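Local coordinates for obscurin (Homo sapiens, PDB 4C4K), which is a giant muscle protein with probable Rho-exchange and serine/threonine-kinase activities, whose first immunoglobulin domain packs against another protein, at residues F7-A13 with A88-L92; A22-I28 with D58-I64; G48-R52 with T63-A68. All coordinates share one frame; numbering follows the deposited sequence.

Interaction 1. Residues F7-A13 with A88-L92; sequences FLTRPKA and AAVGL. With EDO (1,2-ethanediol), chain C.
P11 and V90 mark the point where F7-A13 and A88-L92 run side by side in the same direction, their CA atoms 6.2 Å apart, too wide for backbone bonding, so side chains carry the contact. The CB of A88 sits over one face of the F7 ring, 3.6 Å from the centroid and 13° off the normal, a CH-pi contact, and the same carbon meets CG of P11. F7 holds CG anti to its own carbonyl carbon (chi1 -75°), which brings the ring to A88. The proline ring leans further along the strand, with P11 CG 3.4 Å from the carbonyl O of A89.

The CB of V90 faces P11 CB, while CG2, anti to the backbone N, reaches A13 CB at 3.8 Å and comes to the edge of the R10 guanidinium. That guanidinium is folded back by bends at chi2 and chi3 and grips one acceptor side-on: NH2 reaches P11 O at 3.1 Å in the carbonyl plane, and NE reaches P11 O at 3.3 Å from 43° above it. Beside V90 CG2, O1 of an ethanediol takes a weak bond from A13 N.

This is where the first and last strands of the I-set sandwich come together along one flank. K12 and L8 bond to strand 22-31 through S25 and Q27, whereas A88, V90 and L92 bond to strand 73-80. F7 also touches C26 and C77 in the core between the sheets, and a strand of another protein chain pairs in parallel with A88, extending the sheet.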
loop_
_atom_site.group_PDB
_atom_site.type_symbol
_atom_site.label_atom_id
_atom_site.label_comp_id
_atom_site.label_asym_id
_atom_site.label_seq_id
_atom_site.Cartn_x
_atom_site.Cartn_y
_atom_site.Cartn_z
ATOM N N PHE A 7 4.082 6.252 4.674
ATOM C CA PHE A 7 2.825 6.015 5.373
ATOM C C PHE A 7 3.172 5.767 6.844
ATOM O O PHE A 7 3.856 4.788 7.154
ATOM C CB PHE A 7 2.104 4.797 4.798
ATOM C CG PHE A 7 1.447 5.035 3.464
ATOM C CD1 PHE A 7 0.138 5.480 3.389
ATOM C CD2 PHE A 7 2.133 4.787 2.279
ATOM C CE1 PHE A 7 -0.483 5.666 2.151
ATOM C CE2 PHE A 7 1.518 4.998 1.038
ATOM C CZ PHE A 7 0.226 5.461 0.981
ATOM N N LEU A 8 2.798 6.698 7.727
ATOM C CA LEU A 8 3.013 6.555 9.168
ATOM C C LEU A 8 2.101 5.438 9.727
ATOM O O LEU A 8 2.517 4.711 10.626
ATOM C CB LEU A 8 2.728 7.879 9.905
ATOM C CG LEU A 8 3.789 8.997 9.831
ATOM C CD1 LEU A 8 3.222 10.293 10.364
ATOM C CD2 LEU A 8 5.021 8.653 10.621
ATOM N N THR A 9 0.861 5.299 9.194
ATOM C CA THR A 9 -0.080 4.248 9.625
ATOM C C THR A 9 -0.696 3.512 8.421
ATOM O O THR A 9 -0.778 4.061 7.334
ATOM C CB THR A 9 -1.173 4.797 10.576
ATOM O OG1 THR A 9 -1.857 5.894 9.969
ATOM C CG2 THR A 9 -0.640 5.182 11.949
ATOM N N ARG A 10 -1.143 2.284 8.620
ATOM C CA ARG A 10 -1.777 1.482 7.578
ATOM C C ARG A 10 -3.019 2.185 6.992
ATOM O O ARG A 10 -3.761 2.814 7.760
ATOM C CB ARG A 10 -2.136 0.075 8.110
ATOM C CG ARG A 10 -2.828 0.027 9.466
ATOM C CD ARG A 10 -3.815 -1.138 9.561
ATOM N NE ARG A 10 -4.729 -1.158 8.415
ATOM C CZ ARG A 10 -5.488 -2.189 8.061
ATOM N NH1 ARG A 10 -5.460 -3.317 8.765
ATOM N NH2 ARG A 10 -6.263 -2.111 6.988
ATOM N N PRO A 11 -3.264 2.121 5.651
ATOM C CA PRO A 11 -4.498 2.734 5.115
ATOM C C PRO A 11 -5.680 1.965 5.675
ATOM O O PRO A 11 -5.583 0.753 5.890
ATOM C CB PRO A 11 -4.374 2.558 3.601
ATOM C CG PRO A 11 -3.437 1.398 3.429
ATOM C CD PRO A 11 -2.513 1.392 4.604
ATOM N N LYS A 12 -6.747 2.670 6.027
ATOM C CA LYS A 12 -7.868 1.976 6.651
ATOM C C LYS A 12 -9.173 2.288 5.958
ATOM O O LYS A 12 -9.391 3.437 5.581
ATOM C CB LYS A 12 -7.956 2.372 8.126
ATOM C CG LYS A 12 -6.786 1.899 8.990
ATOM C CD LYS A 12 -6.704 2.653 10.312
ATOM C CE LYS A 12 -5.505 2.202 11.103
ATOM N NZ LYS A 12 -4.960 3.291 11.952
ATOM N N ALA A 13 -10.061 1.295 5.844
ATOM C CA ALA A 13 -11.390 1.485 5.267
ATOM C C ALA A 13 -12.438 1.274 6.353
ATOM O O ALA A 13 -12.489 0.210 6.974
ATOM C CB ALA A 13 -11.619 0.540 4.097
ATOM N N ALA A 88 0.108 2.180 -0.998
ATOM C CA ALA A 88 -0.517 1.305 0.001
ATOM C C ALA A 88 -1.946 1.104 -0.426
ATOM O O ALA A 88 -2.613 2.061 -0.790
ATOM C CB ALA A 88 -0.464 1.926 1.401
ATOM N N ALA A 89 -2.416 -0.143 -0.416
ATOM C CA ALA A 89 -3.758 -0.442 -0.867
ATOM C C ALA A 89 -4.643 -0.869 0.281
ATOM O O ALA A 89 -4.158 -1.225 1.351
ATOM C CB ALA A 89 -3.717 -1.519 -1.947
ATOM N N VAL A 90 -5.939 -0.780 0.067
ATOM C CA VAL A 90 -6.962 -1.181 1.043
ATOM C C VAL A 90 -8.166 -1.676 0.238
ATOM O O VAL A 90 -8.457 -1.136 -0.838
ATOM C CB VAL A 90 -7.313 -0.015 2.031
ATOM C CG1 VAL A 90 -8.038 1.143 1.325
ATOM C CG2 VAL A 90 -8.110 -0.518 3.249
ATOM N N GLY A 91 -8.815 -2.713 0.745
ATOM C CA GLY A 91 -9.993 -3.319 0.137
ATOM C C GLY A 91 -11.272 -2.787 0.751
ATOM O O GLY A 91 -11.311 -2.397 1.925
ATOM N N LEU A 92 -12.312 -2.742 -0.063
ATOM C CA LEU A 92 -13.654 -2.337 0.333
ATOM C C LEU A 92 -14.589 -3.355 -0.270
ATOM O O LEU A 92 -14.507 -3.640 -1.470
ATOM C CB LEU A 92 -14.007 -0.907 -0.164
ATOM C CG LEU A 92 -15.436 -0.397 0.206
ATOM C CD1 LEU A 92 -15.536 -0.048 1.679
ATOM C CD2 LEU A 92 -15.819 0.824 -0.605
HETATM C C1 EDO C . -9.680 -1.736 7.546
HETATM O O1 EDO C . -9.307 -1.848 6.182
HETATM C C2 EDO C . -10.982 -2.525 7.803
HETATM O O2 EDO C . -10.771 -3.892 7.505
#

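Interaction 2. Residues A22-I28 with D58-I64; sequences ATLSCQI and DLYRLTI. With EDO (1,2-ethanediol), chain G; EDO (1,2-ethanediol), chain F.
T23 OG1 ties together R61 and T63. R61 NH1 donates to T23 OG1 at 3.1 Å, almost straight (165°) and within the guanidinium plane, and T63 OG1 shares a hydrogen bond with T23 OG1 at 3.0 Å. T23 turns its hydroxyl anti to the backbone N (chi1 -168°), where both neighbours can meet it. An ethanediol takes the other end of R61, accepting from NE and NH2, while S25 CB lies over a guanidinium face.

Underneath runs a regular antiparallel pairing, with A22, L24 and C26 each in hydrogen-bonded pairs with I64, L62 and Y60; L62 N to L24 O, at 2.9 Å, is typical. I28 N closes the end on D58 O. There Q27, extended beyond CG, brings NE2 to both carboxylate oxygens of D58 in two weak bonds, OD1 being 2.9 Å away, with the amide and carboxylate planes 78° apart.

On the face bearing L24, C26, L62 and I64, packing takes over: L24 CB meets L62 CB at 4.2 Å, and I28 CB rests 3.9 Å from Y60 CE1. A water joins I28 O to Y60 OH, in the plane of the ring. W38, Y75 and C77 of the opposite sheet close over this side.

The chemistry is thus split: polar and charged groups, with L59 among them, line the outer face, mainly apolar ones the interior, as expected of a beta-sandwich wall.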
loop_
_atom_site.group_PDB
_atom_site.type_symbol
_atom_site.label_atom_id
_atom_site.label_comp_id
_atom_site.label_asym_id
_atom_site.label_seq_id
_atom_site.Cartn_x
_atom_site.Cartn_y
_atom_site.Cartn_z
ATOM N N ALA A 22 -18.757 4.851 3.173
ATOM C CA ALA A 22 -17.469 4.375 3.620
ATOM C C ALA A 22 -16.484 5.534 3.657
ATOM O O ALA A 22 -16.638 6.490 2.922
ATOM C CB ALA A 22 -16.954 3.278 2.688
ATOM N N THR A 23 -15.468 5.433 4.502
ATOM C CA THR A 23 -14.387 6.405 4.549
ATOM C C THR A 23 -13.095 5.649 4.632
ATOM O O THR A 23 -12.989 4.646 5.342
ATOM C CB THR A 23 -14.609 7.564 5.548
ATOM O OG1 THR A 23 -13.636 8.564 5.293
ATOM C CG2 THR A 23 -14.514 7.135 6.984
ATOM N N LEU A 24 -12.139 6.097 3.828
ATOM C CA LEU A 24 -10.808 5.540 3.662
ATOM C C LEU A 24 -9.839 6.632 4.062
ATOM O O LEU A 24 -9.968 7.768 3.605
ATOM C CB LEU A 24 -10.605 5.149 2.171
ATOM C CG LEU A 24 -11.146 3.751 1.689
ATOM C CD1 LEU A 24 -12.640 3.553 1.942
ATOM C CD2 LEU A 24 -10.868 3.541 0.230
ATOM N N SER A 25 -8.898 6.316 4.950
ATOM C CA SER A 25 -7.927 7.314 5.399
ATOM C C SER A 25 -6.561 6.728 5.693
ATOM O O SER A 25 -6.425 5.523 5.953
ATOM C CB SER A 25 -8.440 8.046 6.642
ATOM O OG SER A 25 -8.463 7.148 7.734
ATOM N N CYS A 26 -5.552 7.599 5.652
ATOM C CA CYS A 26 -4.176 7.284 6.022
ATOM C C CYS A 26 -3.378 8.528 6.348
ATOM O O CYS A 26 -3.736 9.632 5.952
ATOM C CB CYS A 26 -3.482 6.434 4.972
ATOM S SG CYS A 26 -3.576 7.126 3.321
ATOM N N GLN A 27 -2.293 8.331 7.072
ATOM C CA GLN A 27 -1.403 9.374 7.509
ATOM C C GLN A 27 -0.126 9.248 6.715
ATOM O O GLN A 27 0.498 8.180 6.705
ATOM C CB GLN A 27 -1.142 9.225 9.003
ATOM C CG GLN A 27 -0.486 10.462 9.586
ATOM C CD GLN A 27 -0.474 10.454 11.083
ATOM O OE1 GLN A 27 -0.641 9.418 11.734
ATOM N NE2 GLN A 27 -0.279 11.624 11.654
ATOM N N ILE A 28 0.220 10.317 5.985
ATOM C CA ILE A 28 1.373 10.335 5.074
ATOM C C ILE A 28 2.248 11.570 5.338
ATOM O O ILE A 28 1.720 12.673 5.415
ATOM C CB ILE A 28 0.884 10.334 3.584
ATOM C CG1 ILE A 28 -0.051 9.142 3.245
ATOM C CG2 ILE A 28 2.069 10.397 2.620
ATOM C CD1 ILE A 28 -0.964 9.352 2.028
ATOM N N ASP A 58 -1.233 15.962 7.784
ATOM C CA ASP A 58 -0.704 14.716 7.200
ATOM C C ASP A 58 -1.787 13.600 7.045
ATOM O O ASP A 58 -1.445 12.461 6.737
ATOM C CB ASP A 58 0.480 14.193 8.052
ATOM C CG ASP A 58 0.177 13.973 9.533
ATOM O OD1 ASP A 58 -1.020 13.833 9.887
ATOM O OD2 ASP A 58 1.138 13.876 10.329
ATOM N N LEU A 59 -3.065 13.900 7.325
ATOM C CA LEU A 59 -4.115 12.882 7.224
ATOM C C LEU A 59 -4.921 13.167 5.956
ATOM O O LEU A 59 -5.315 14.309 5.708
ATOM C CB LEU A 59 -4.967 12.820 8.527
ATOM C CG LEU A 59 -6.142 11.775 8.656
ATOM C CD1 LEU A 59 -5.641 10.324 8.630
ATOM C CD2 LEU A 59 -6.911 11.968 9.968
ATOM N N TYR A 60 -5.053 12.141 5.105
ATOM C CA TYR A 60 -5.712 12.187 3.785
ATOM C C TYR A 60 -6.892 11.238 3.757
ATOM O O TYR A 60 -6.784 10.096 4.195
ATOM C CB TYR A 60 -4.714 11.838 2.674
ATOM C CG TYR A 60 -3.546 12.796 2.626
ATOM C CD1 TYR A 60 -2.474 12.662 3.506
ATOM C CD2 TYR A 60 -3.507 13.833 1.703
ATOM C CE1 TYR A 60 -1.382 13.527 3.453
ATOM C CE2 TYR A 60 -2.421 14.711 1.645
ATOM C CZ TYR A 60 -1.371 14.564 2.538
ATOM O OH TYR A 60 -0.294 15.414 2.498
ATOM N N ARG A 61 -8.004 11.705 3.202
ATOM C CA ARG A 61 -9.254 10.969 3.211
ATOM C C ARG A 61 -9.928 10.879 1.839
ATOM O O ARG A 61 -9.914 11.825 1.042
ATOM C CB ARG A 61 -10.200 11.656 4.223
ATOM C CG ARG A 61 -11.530 10.945 4.524
ATOM C CD ARG A 61 -12.281 11.589 5.703
ATOM N NE ARG A 61 -11.395 11.667 6.874
ATOM C CZ ARG A 61 -11.089 10.643 7.669
ATOM N NH1 ARG A 61 -11.685 9.465 7.510
ATOM N NH2 ARG A 61 -10.228 10.806 8.664
ATOM N N LEU A 62 -10.542 9.713 1.602
ATOM C CA LEU A 62 -11.456 9.406 0.521
ATOM C C LEU A 62 -12.749 8.900 1.156
ATOM O O LEU A 62 -12.757 7.815 1.736
ATOM C CB LEU A 62 -10.901 8.362 -0.467
ATOM C CG LEU A 62 -11.915 7.883 -1.561
ATOM C CD1 LEU A 62 -12.519 9.088 -2.350
ATOM C CD2 LEU A 62 -11.268 6.881 -2.493
ATOM N N THR A 63 -13.844 9.680 1.047
ATOM C CA THR A 63 -15.139 9.242 1.569
ATOM C C THR A 63 -16.004 8.869 0.385
ATOM O O THR A 63 -16.062 9.616 -0.578
ATOM C CB THR A 63 -15.809 10.342 2.425
ATOM O OG1 THR A 63 -14.970 10.599 3.546
ATOM C CG2 THR A 63 -17.200 9.936 2.916
ATOM N N ILE A 64 -16.678 7.729 0.457
ATOM C CA ILE A 64 -17.573 7.270 -0.623
ATOM C C ILE A 64 -18.975 7.281 -0.086
ATOM O O ILE A 64 -19.247 6.592 0.898
ATOM C CB ILE A 64 -17.147 5.869 -1.180
ATOM C CG1 ILE A 64 -15.645 5.890 -1.550
ATOM C CG2 ILE A 64 -18.015 5.475 -2.394
ATOM C CD1 ILE A 64 -14.974 4.486 -1.813
HETATM C C1 EDO G . -9.404 14.926 6.378
HETATM O O1 EDO G . -10.741 14.488 6.288
HETATM C C2 EDO G . -8.659 13.837 7.124
HETATM O O2 EDO G . -9.311 13.599 8.377
HETATM C C1 EDO F . -6.760 14.328 -0.629
HETATM O O1 EDO F . -5.808 15.057 -1.378
HETATM C C2 EDO F . -6.489 12.828 -0.843
HETATM O O2 EDO F . -7.416 12.100 -0.063
HETATM O O HOH W 1 1.627 15.093 4.401
#

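Interaction 3. Residues G48-R52 with T63-A68; sequences GARFR and TILDLA. With EDO (1,2-ethanediol), chain I.
R50 holds the turn after strand 59-64 from two directions. Its carbonyl O accepts from L65 N at 2.8 Å, and its side chain reaches around so that NH1 donates to L65 O at 3.0 Å, approaching nearly head-on to the carbonyl, with the acceptor close to the guanidinium plane. A bend at chi3 (-56°) swings the guanidinium back to that oxygen. NH1 also forms a salt bridge with D71, so this one nitrogen is shared between a backbone carbonyl and a carboxylate, which together fix its position.

One step along, R52 and T63 make a hydrogen-bonded antiparallel pair, R52 N to T63 O and T63 N to R52 O. T63 OG1, besides its bond to T23, holds a water at 2.7 Å that donates to R52 O.

Around these bonds lies a shell of packing. F51 CE1 stands 3.7 Å above the R50 guanidinium plane, toward its rim, and across the same ring CE2 touches I64 CG2 at 3.8 Å. In one of the two conformers modelled for R52, L65 CD1 lies over a face of its guanidinium, whose NE and NH2 both turn to A49 O; this grip is therefore doubtful. R50 N is bonded to O2 of an ethanediol, 2.9 Å away.

A leucine at R50 would probably leave L65 O without its guanidinium donor, D71 without its charged mate, and one side of the F51 ring less supported.

The contact sits at the open end of the hairpin of strands 51-56 and 59-64. D71 precedes G73, Y75 and C77 of strand 73-80, and its bridge to R50 is the arginine-aspartate pair familiar at one end of I-set domains. I64 and L67 pack on L92 of strand 84-92.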
loop_
_atom_site.group_PDB
_atom_site.type_symbol
_atom_site.label_atom_id
_atom_site.label_comp_id
_atom_site.label_asym_id
_atom_site.label_seq_id
_atom_site.Cartn_x
_atom_site.Cartn_y
_atom_site.Cartn_z
ATOM N N GLY A 48 -16.411 14.099 -6.780
ATOM C CA GLY A 48 -17.731 14.312 -7.362
ATOM C C GLY A 48 -18.801 14.172 -6.314
ATOM O O GLY A 48 -18.508 14.239 -5.120
ATOM N N ALA A 49 -20.038 13.960 -6.738
ATOM C CA ALA A 49 -21.155 13.860 -5.801
ATOM C C ALA A 49 -20.979 12.714 -4.767
ATOM O O ALA A 49 -21.336 12.865 -3.600
ATOM C CB ALA A 49 -22.451 13.697 -6.572
ATOM N N ARG A 50 -20.410 11.582 -5.194
ATOM C CA ARG A 50 -20.281 10.439 -4.296
ATOM C C ARG A 50 -18.875 10.200 -3.773
ATOM O O ARG A 50 -18.726 9.410 -2.861
ATOM C CB ARG A 50 -20.784 9.161 -4.981
ATOM C CG ARG A 50 -22.232 9.169 -5.454
ATOM C CD ARG A 50 -22.768 7.755 -5.599
ATOM N NE ARG A 50 -21.956 6.911 -6.490
ATOM C CZ ARG A 50 -21.222 5.877 -6.087
ATOM N NH1 ARG A 50 -21.143 5.568 -4.800
ATOM N NH2 ARG A 50 -20.538 5.165 -6.964
ATOM N N PHE A 51 -17.846 10.842 -4.349
ATOM C CA PHE A 51 -16.438 10.649 -3.969
ATOM C C PHE A 51 -15.903 11.948 -3.439
ATOM O O PHE A 51 -15.857 12.943 -4.169
ATOM C CB PHE A 51 -15.619 10.142 -5.169
ATOM C CG PHE A 51 -16.052 8.755 -5.583
ATOM C CD1 PHE A 51 -17.112 8.574 -6.466
ATOM C CD2 PHE A 51 -15.417 7.629 -5.072
ATOM C CE1 PHE A 51 -17.550 7.283 -6.801
ATOM C CE2 PHE A 51 -15.833 6.344 -5.427
ATOM C CZ PHE A 51 -16.906 6.177 -6.281
ATOM N N ARG A 52 -15.550 11.961 -2.145
ATOM C CA ARG A 52 -15.076 13.183 -1.494
ATOM C C ARG A 52 -13.658 13.034 -1.011
ATOM O O ARG A 52 -13.373 12.140 -0.237
ATOM C CB ARG A 52 -16.002 13.575 -0.328
ATOM C CG ARG A 52 -17.476 13.504 -0.682
ATOM C CD ARG A 52 -17.845 14.536 -1.730
ATOM N NE ARG A 52 -19.288 14.601 -1.938
ATOM C CZ ARG A 52 -20.149 15.105 -1.062
ATOM N NH1 ARG A 52 -19.726 15.577 0.104
ATOM N NH2 ARG A 52 -21.441 15.130 -1.339
ATOM N N THR A 63 -13.844 9.680 1.047
ATOM C CA THR A 63 -15.139 9.242 1.569
ATOM C C THR A 63 -16.004 8.869 0.385
ATOM O O THR A 63 -16.062 9.616 -0.578
ATOM C CB THR A 63 -15.809 10.342 2.425
ATOM O OG1 THR A 63 -14.970 10.599 3.546
ATOM C CG2 THR A 63 -17.200 9.936 2.916
ATOM N N ILE A 64 -16.678 7.729 0.457
ATOM C CA ILE A 64 -17.573 7.270 -0.623
ATOM C C ILE A 64 -18.975 7.281 -0.086
ATOM O O ILE A 64 -19.247 6.592 0.898
ATOM C CB ILE A 64 -17.147 5.869 -1.180
ATOM C CG1 ILE A 64 -15.645 5.890 -1.550
ATOM C CG2 ILE A 64 -18.015 5.475 -2.394
ATOM C CD1 ILE A 64 -14.974 4.486 -1.813
ATOM N N LEU A 65 -19.877 8.039 -0.743
ATOM C CA LEU A 65 -21.243 8.166 -0.308
ATOM C C LEU A 65 -22.159 7.306 -1.145
ATOM O O LEU A 65 -21.879 7.071 -2.322
ATOM C CB LEU A 65 -21.691 9.628 -0.379
ATOM C CG LEU A 65 -20.869 10.666 0.438
ATOM C CD1 LEU A 65 -21.502 12.055 0.299
ATOM C CD2 LEU A 65 -20.844 10.303 1.939
ATOM N N ASP A 66 -23.255 6.843 -0.544
ATOM C CA ASP A 66 -24.277 6.058 -1.235
ATOM C C ASP A 66 -23.683 4.859 -1.977
ATOM O O ASP A 66 -23.870 4.719 -3.180
ATOM C CB ASP A 66 -25.103 6.965 -2.173
ATOM C CG ASP A 66 -26.510 6.459 -2.401
ATOM O OD1 ASP A 66 -26.962 5.582 -1.616
ATOM O OD2 ASP A 66 -27.174 6.955 -3.346
ATOM N N LEU A 67 -22.922 4.035 -1.254
ATOM C CA LEU A 67 -22.225 2.848 -1.773
ATOM C C LEU A 67 -23.043 2.006 -2.729
ATOM O O LEU A 67 -24.203 1.718 -2.465
ATOM C CB LEU A 67 -21.775 1.941 -0.615
ATOM C CG LEU A 67 -20.714 2.488 0.326
ATOM C CD1 LEU A 67 -20.631 1.629 1.557
ATOM C CD2 LEU A 67 -19.357 2.600 -0.381
ATOM N N ALA A 68 -22.403 1.566 -3.807
ATOM C CA ALA A 68 -22.989 0.674 -4.802
ATOM C C ALA A 68 -22.091 -0.551 -4.834
ATOM O O ALA A 68 -20.920 -0.470 -4.443
ATOM C CB ALA A 68 -22.999 1.350 -6.165
HETATM C C1 EDO I . -20.163 9.230 -8.783
HETATM O O1 EDO I . -21.323 8.925 -9.547
HETATM C C2 EDO I . -20.141 10.754 -8.476
HETATM O O2 EDO I . -18.996 11.089 -7.696
HETATM O O HOH W 2 -13.665 12.895 2.813
#

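Overall arrangement
The three contacts all belong to one immunoglobulin sandwich. Interaction 2 pairs the two inner strands of one sheet, 22-31 and 59-64; interaction 3 continues outward from T63 and I64 to strand 51-56 at the sheet's edge, its centre about 13 Å away. Interaction 1, centred about 9 Å from interaction 2, joins the first and last strands and so links the two sheets. Along the chain it encloses both others, whose own segments alternate. Interactions 1 and 3, about 18 Å apart on opposite sides of the chain's centre, still touch through apolar side chains. Chain ends, sheet and hairpin are thereby tied into one compact domain.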